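Local coordinates for hypothetical protein (Bacteroides fragilis, PDB 4I17) that is of unknown function but, as a tetratricopeptide-repeat protein built almost wholly of helices, probably serves as a scaffold for binding other proteins, at residues L162-G167 / D221-M226; A168-K173 / A186-K191. All coordinates share one frame; numbering follows the deposited sequence. Where two conformers were deposited one is given.

Contact 1: residues L162-G167 / D221-M226; sequences LFYNNG and DQVKAM
Y164 and V223 mark the closest backbone approach of 162-167 to 221-226, their CA atoms 6.5 Å apart, and the two segments run in broadly the same direction. The first lies within a long helix; the second lies on the chain's last helix, 214-224, and runs on past K224, with M226 N bonding to V223 O. The side-chain packing is a good example of one aromatic ring serving three neighbours. Swung out along the tyrosine's first torsion, with CG opposite the backbone N (chi1 176°), the ring turns one face to V223. V223 CG2 sits 3.9 Å from the centroid of the Y164 ring, 22° off its normal, in a CH-pi contact displaced toward the CG side, where CG2 is 3.6 Å from Y164 CG.

In the tetratricopeptide-repeat solenoid, a helix commonly packs on the next helix but one as well as on its immediate successor. Here 149-174 reaches 214-224 in this way, while V200 and L203 of the intervening helix 182-209 also touch V223.

The selenomethionine M226, bent at both chi2 and chi3, comes in near the ring plane, its CE 4.0 Å from Y164 CE1. Q222 adds CB, 3.6 Å from Y164 OH, but its amide turns off to bond through NE2 to Q218 O. Y164 was modelled in two conformers, and this packing belongs to one of them.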
loop_
_atom_site.group_PDB
_atom_site.type_symbol
_atom_site.label_atom_id
_atom_site.label_comp_id
_atom_site.label_asym_id
_atom_site.label_seq_id
_atom_site.Cartn_x
_atom_site.Cartn_y
_atom_site.Cartn_z
ATOM N N LEU A 162 -7.867 16.960 -0.629
ATOM C CA LEU A 162 -9.001 16.424 -1.423
ATOM C C LEU A 162 -10.271 17.218 -1.103
ATOM O O LEU A 162 -10.991 17.682 -2.016
ATOM C CB LEU A 162 -9.197 14.937 -1.058
ATOM C CG LEU A 162 -10.469 14.246 -1.608
ATOM C CD1 LEU A 162 -10.336 13.988 -3.113
ATOM C CD2 LEU A 162 -10.668 12.882 -0.908
ATOM N N PHE A 163 -10.592 17.327 0.200
ATOM C CA PHE A 163 -11.837 18.053 0.592
ATOM C C PHE A 163 -11.734 19.571 0.434
ATOM O O PHE A 163 -12.741 20.200 0.101
ATOM C CB PHE A 163 -12.281 17.641 2.011
ATOM C CG PHE A 163 -12.937 16.277 1.872
ATOM C CD1 PHE A 163 -14.191 16.146 1.271
ATOM C CD2 PHE A 163 -12.250 15.117 2.215
ATOM C CE1 PHE A 163 -14.752 14.887 1.041
ATOM C CE2 PHE A 163 -12.840 13.851 2.031
ATOM C CZ PHE A 163 -14.083 13.750 1.436
ATOM N N TYR A 164 -10.545 20.159 0.600
ATOM C CA TYR A 164 -10.346 21.603 0.381
ATOM C C TYR A 164 -10.587 21.936 -1.115
ATOM O O TYR A 164 -11.297 22.903 -1.438
ATOM C CB TYR A 164 -8.935 22.018 0.839
ATOM C CG TYR A 164 -8.542 23.464 0.601
ATOM C CD1 TYR A 164 -9.481 24.492 0.697
ATOM C CD2 TYR A 164 -7.213 23.816 0.381
ATOM C CE1 TYR A 164 -9.121 25.822 0.479
ATOM C CE2 TYR A 164 -6.838 25.145 0.193
ATOM C CZ TYR A 164 -7.795 26.146 0.247
ATOM O OH TYR A 164 -7.432 27.461 0.062
ATOM N N ASN A 165 -10.078 21.088 -2.011
ATOM C CA ASN A 165 -10.263 21.290 -3.477
ATOM C C ASN A 165 -11.718 21.075 -3.862
ATOM O O ASN A 165 -12.262 21.803 -4.695
ATOM C CB ASN A 165 -9.359 20.362 -4.282
ATOM C CG ASN A 165 -7.922 20.800 -4.259
ATOM O OD1 ASN A 165 -7.585 21.885 -3.768
ATOM N ND2 ASN A 165 -7.049 19.984 -4.838
ATOM N N ASN A 166 -12.352 20.097 -3.231
ATOM C CA ASN A 166 -13.753 19.828 -3.490
ATOM C C ASN A 166 -14.635 21.031 -3.029
ATOM O O ASN A 166 -15.455 21.511 -3.819
ATOM C CB ASN A 166 -14.159 18.555 -2.808
ATOM C CG ASN A 166 -15.573 18.166 -3.089
ATOM O OD1 ASN A 166 -16.028 18.122 -4.242
ATOM N ND2 ASN A 166 -16.280 17.883 -2.035
ATOM N N GLY A 167 -14.418 21.534 -1.811
ATOM C CA GLY A 167 -15.154 22.697 -1.326
ATOM C C GLY A 167 -14.931 23.915 -2.222
ATOM O O GLY A 167 -15.894 24.597 -2.557
ATOM N N ASP A 221 -5.063 26.777 7.921
ATOM C CA ASP A 221 -5.446 28.188 8.083
ATOM C C ASP A 221 -6.200 28.684 6.861
ATOM O O ASP A 221 -7.178 29.417 7.010
ATOM C CB ASP A 221 -4.202 29.069 8.307
ATOM C CG ASP A 221 -3.449 28.845 9.606
ATOM O OD1 ASP A 221 -4.047 28.297 10.556
ATOM O OD2 ASP A 221 -2.271 29.257 9.686
ATOM N N GLN A 222 -5.769 28.269 5.639
ATOM C CA GLN A 222 -6.458 28.672 4.404
ATOM C C GLN A 222 -7.879 28.103 4.401
ATOM O O GLN A 222 -8.797 28.810 4.017
ATOM C CB GLN A 222 -5.704 28.207 3.134
ATOM C CG GLN A 222 -4.218 28.591 2.998
ATOM C CD GLN A 222 -3.831 29.931 3.570
ATOM O OE1 GLN A 222 -4.337 30.962 3.144
ATOM N NE2 GLN A 222 -2.898 29.939 4.540
ATOM N N VAL A 223 -8.052 26.837 4.823
ATOM C CA VAL A 223 -9.395 26.235 4.863
ATOM C C VAL A 223 -10.260 26.978 5.896
ATOM O O VAL A 223 -11.395 27.351 5.579
ATOM C CB VAL A 223 -9.427 24.705 5.087
ATOM C CG1 VAL A 223 -10.841 24.173 4.804
ATOM C CG2 VAL A 223 -8.427 23.991 4.188
ATOM N N LYS A 224 -9.724 27.244 7.096
ATOM C CA LYS A 224 -10.475 27.976 8.135
ATOM C C LYS A 224 -10.968 29.322 7.627
ATOM O O LYS A 224 -12.065 29.727 7.990
ATOM C CB LYS A 224 -9.662 28.180 9.414
ATOM C CG LYS A 224 -9.457 26.897 10.198
ATOM C CD LYS A 224 -8.755 27.174 11.522
ATOM C CE LYS A 224 -8.435 25.887 12.244
ATOM N NZ LYS A 224 -7.643 26.128 13.479
ATOM N N ALA A 225 -10.198 29.991 6.748
ATOM C CA ALA A 225 -10.599 31.291 6.175
ATOM C C ALA A 225 -11.844 31.172 5.254
ATOM O O ALA A 225 -12.497 32.180 4.964
ATOM C CB ALA A 225 -9.450 31.888 5.387
HETATM N N MSE A 226 -12.160 29.954 4.798
HETATM C CA MSE A 226 -13.302 29.669 3.913
HETATM C C MSE A 226 -14.575 29.390 4.690
HETATM O O MSE A 226 -15.651 29.380 4.108
HETATM C CB MSE A 226 -12.971 28.455 3.029
HETATM C CG MSE A 226 -11.747 28.662 2.217
HETATM SE SE MSE A 226 -12.146 29.912 0.815
HETATM C CE MSE A 226 -11.795 28.613 -0.613
#

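Contact 2: residues A168-K173 / A186-K191; sequences ADVLRK and ASEKAK
V170 meets E188 with a single methyl: CG1 lies 3.1 Å from E188 O, a close local approach of a carbon to a backbone carbonyl. The same CG1 is 3.7 Å from E188 OE1, so it faces both the main-chain oxygen and the carboxylate of one residue. The valine's first torsion explains this, since chi1 of 167° sets CG1 opposite the backbone N and carries it across the interface. K191, one turn further along, closes in with its aliphatic root, CB standing 4.1 Å from V170 CG1, while the rest of its chain leads its amine elsewhere.

A water molecule forms the next shell and supplies the polar link. It donates to V170 O at 2.9 Å and to E188 OE1 at 2.5 Å, the latter notably short, and thus ties a helix carbonyl to a carboxylate on the partner helix. The glutamate's chain, bent at chi2 (-48°), curls its end back toward this bridge, and L177 packs on the same side chain from the connecting loop. K173 NZ stays 5.6 Å from E188 OE1, too far for a salt bridge, though its positive charge might still favour the ionised carboxylate.

Contact 2 illustrates how a helical hairpin can be joined near its turn: the two segments run in broadly opposite directions, few atoms touch, and the site lies at the protein surface. Further along the same helix pair the packing continues, V170 touching A192 and L171 reaching F196 of helix 182-209, which M226 touches as well.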
loop_
_atom_site.group_PDB
_atom_site.type_symbol
_atom_site.label_atom_id
_atom_site.label_comp_id
_atom_site.label_asym_id
_atom_site.label_seq_id
_atom_site.Cartn_x
_atom_site.Cartn_y
_atom_site.Cartn_z
ATOM N N ALA A 168 -13.684 24.163 -2.667
ATOM C CA ALA A 168 -13.359 25.299 -3.562
ATOM C C ALA A 168 -14.059 25.147 -4.912
ATOM O O ALA A 168 -14.575 26.135 -5.452
ATOM C CB ALA A 168 -11.855 25.387 -3.774
ATOM N N ASP A 169 -14.098 23.924 -5.448
ATOM C CA ASP A 169 -14.777 23.633 -6.727
ATOM C C ASP A 169 -16.286 23.900 -6.597
ATOM O O ASP A 169 -16.940 24.425 -7.509
ATOM C CB ASP A 169 -14.531 22.167 -7.094
ATOM C CG ASP A 169 -14.692 21.845 -8.557
ATOM O OD1 ASP A 169 -13.929 22.409 -9.377
ATOM O OD2 ASP A 169 -15.540 20.986 -8.885
ATOM N N VAL A 170 -16.853 23.513 -5.450
ATOM C CA VAL A 170 -18.300 23.711 -5.230
ATOM C C VAL A 170 -18.588 25.223 -5.104
ATOM O O VAL A 170 -19.547 25.729 -5.714
ATOM C CB VAL A 170 -18.782 22.911 -3.989
ATOM C CG1 VAL A 170 -20.181 23.354 -3.572
ATOM C CG2 VAL A 170 -18.779 21.409 -4.294
ATOM N N LEU A 171 -17.740 25.944 -4.356
ATOM C CA LEU A 171 -17.842 27.401 -4.174
ATOM C C LEU A 171 -17.711 28.125 -5.531
ATOM O O LEU A 171 -18.501 29.024 -5.834
ATOM C CB LEU A 171 -16.728 27.848 -3.218
ATOM C CG LEU A 171 -16.884 29.153 -2.436
ATOM C CD1 LEU A 171 -18.036 29.068 -1.456
ATOM C CD2 LEU A 171 -15.627 29.409 -1.605
ATOM N N ARG A 172 -16.769 27.680 -6.371
ATOM C CA ARG A 172 -16.557 28.207 -7.721
ATOM C C ARG A 172 -17.864 28.153 -8.511
ATOM O O ARG A 172 -18.290 29.174 -9.036
ATOM C CB ARG A 172 -15.475 27.394 -8.439
ATOM C CG ARG A 172 -15.318 27.690 -9.922
ATOM C CD ARG A 172 -14.243 26.838 -10.600
ATOM N NE ARG A 172 -14.433 25.386 -10.484
ATOM C CZ ARG A 172 -15.168 24.658 -11.320
ATOM N NH1 ARG A 172 -15.782 25.230 -12.347
ATOM N NH2 ARG A 172 -15.268 23.351 -11.156
ATOM N N LYS A 173 -18.499 26.973 -8.565
ATOM C CA LYS A 173 -19.735 26.770 -9.334
ATOM C C LYS A 173 -20.948 27.490 -8.729
ATOM O O LYS A 173 -21.933 27.708 -9.435
ATOM C CB LYS A 173 -20.031 25.270 -9.477
ATOM C CG LYS A 173 -19.102 24.556 -10.458
ATOM C CD LYS A 173 -18.949 23.074 -10.099
ATOM C CE LYS A 173 -19.623 22.149 -11.072
ATOM N NZ LYS A 173 -21.065 21.983 -10.783
ATOM N N ALA A 186 -27.967 28.200 -1.989
ATOM C CA ALA A 186 -27.944 27.749 -0.579
ATOM C C ALA A 186 -27.510 26.282 -0.496
ATOM O O ALA A 186 -26.729 25.921 0.395
ATOM C CB ALA A 186 -29.303 27.954 0.065
ATOM N N SER A 187 -27.981 25.446 -1.448
ATOM C CA SER A 187 -27.617 24.021 -1.501
ATOM C C SER A 187 -26.116 23.860 -1.704
ATOM O O SER A 187 -25.464 23.105 -0.973
ATOM C CB SER A 187 -28.388 23.326 -2.620
ATOM O OG SER A 187 -28.070 21.946 -2.691
ATOM N N GLU A 188 -25.567 24.579 -2.687
ATOM C CA GLU A 188 -24.132 24.475 -2.977
ATOM C C GLU A 188 -23.276 25.023 -1.857
ATOM O O GLU A 188 -22.263 24.406 -1.546
ATOM C CB GLU A 188 -23.811 25.166 -4.314
ATOM C CG GLU A 188 -24.468 24.455 -5.495
ATOM C CD GLU A 188 -24.298 22.946 -5.551
ATOM O OE1 GLU A 188 -23.141 22.479 -5.627
ATOM O OE2 GLU A 188 -25.322 22.228 -5.489
ATOM N N LYS A 189 -23.677 26.139 -1.223
ATOM C CA LYS A 189 -22.948 26.739 -0.099
ATOM C C LYS A 189 -22.849 25.725 1.052
ATOM O O LYS A 189 -21.797 25.600 1.684
ATOM C CB LYS A 189 -23.669 28.020 0.368
ATOM C CG LYS A 189 -22.865 28.899 1.318
ATOM C CD LYS A 189 -23.330 30.359 1.254
ATOM C CE LYS A 189 -24.333 30.716 2.328
ATOM N NZ LYS A 189 -24.804 32.120 2.193
ATOM N N ALA A 190 -23.966 24.992 1.323
ATOM C CA ALA A 190 -23.988 23.995 2.415
ATOM C C ALA A 190 -23.057 22.848 2.071
ATOM O O ALA A 190 -22.326 22.376 2.941
ATOM C CB ALA A 190 -25.410 23.495 2.652
ATOM N N LYS A 191 -23.034 22.424 0.796
ATOM C CA LYS A 191 -22.109 21.363 0.357
ATOM C C LYS A 191 -20.638 21.807 0.519
ATOM O O LYS A 191 -19.790 21.014 0.956
ATOM C CB LYS A 191 -22.366 20.979 -1.102
ATOM C CG LYS A 191 -23.619 20.125 -1.247
ATOM C CD LYS A 191 -23.989 19.919 -2.713
ATOM C CE LYS A 191 -25.456 19.577 -2.897
ATOM N NZ LYS A 191 -25.847 18.335 -2.181
HETATM O O HOH W 1 -21.562 23.989 -6.891
#

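In the fold
Helix 149-174 is common to both contacts, which follow directly on each other along it, with centres about 12 Å apart. Contact 2 pairs it with its immediate successor, helix 182-209, and contact 1 with the helix after that, 214-224, so contact 2 is nested within the chain loop that contact 1 closes. The two touch through M226 CE and L171 CD2, 4.0 Å apart. Their centres lie about 27 and 33 Å from the centre of the chain for contacts 1 and 2. Together they illustrate how successive helices build up such an array, here with 149-174 in contact with both of the helices that follow it, at the C-terminal end of the solenoid.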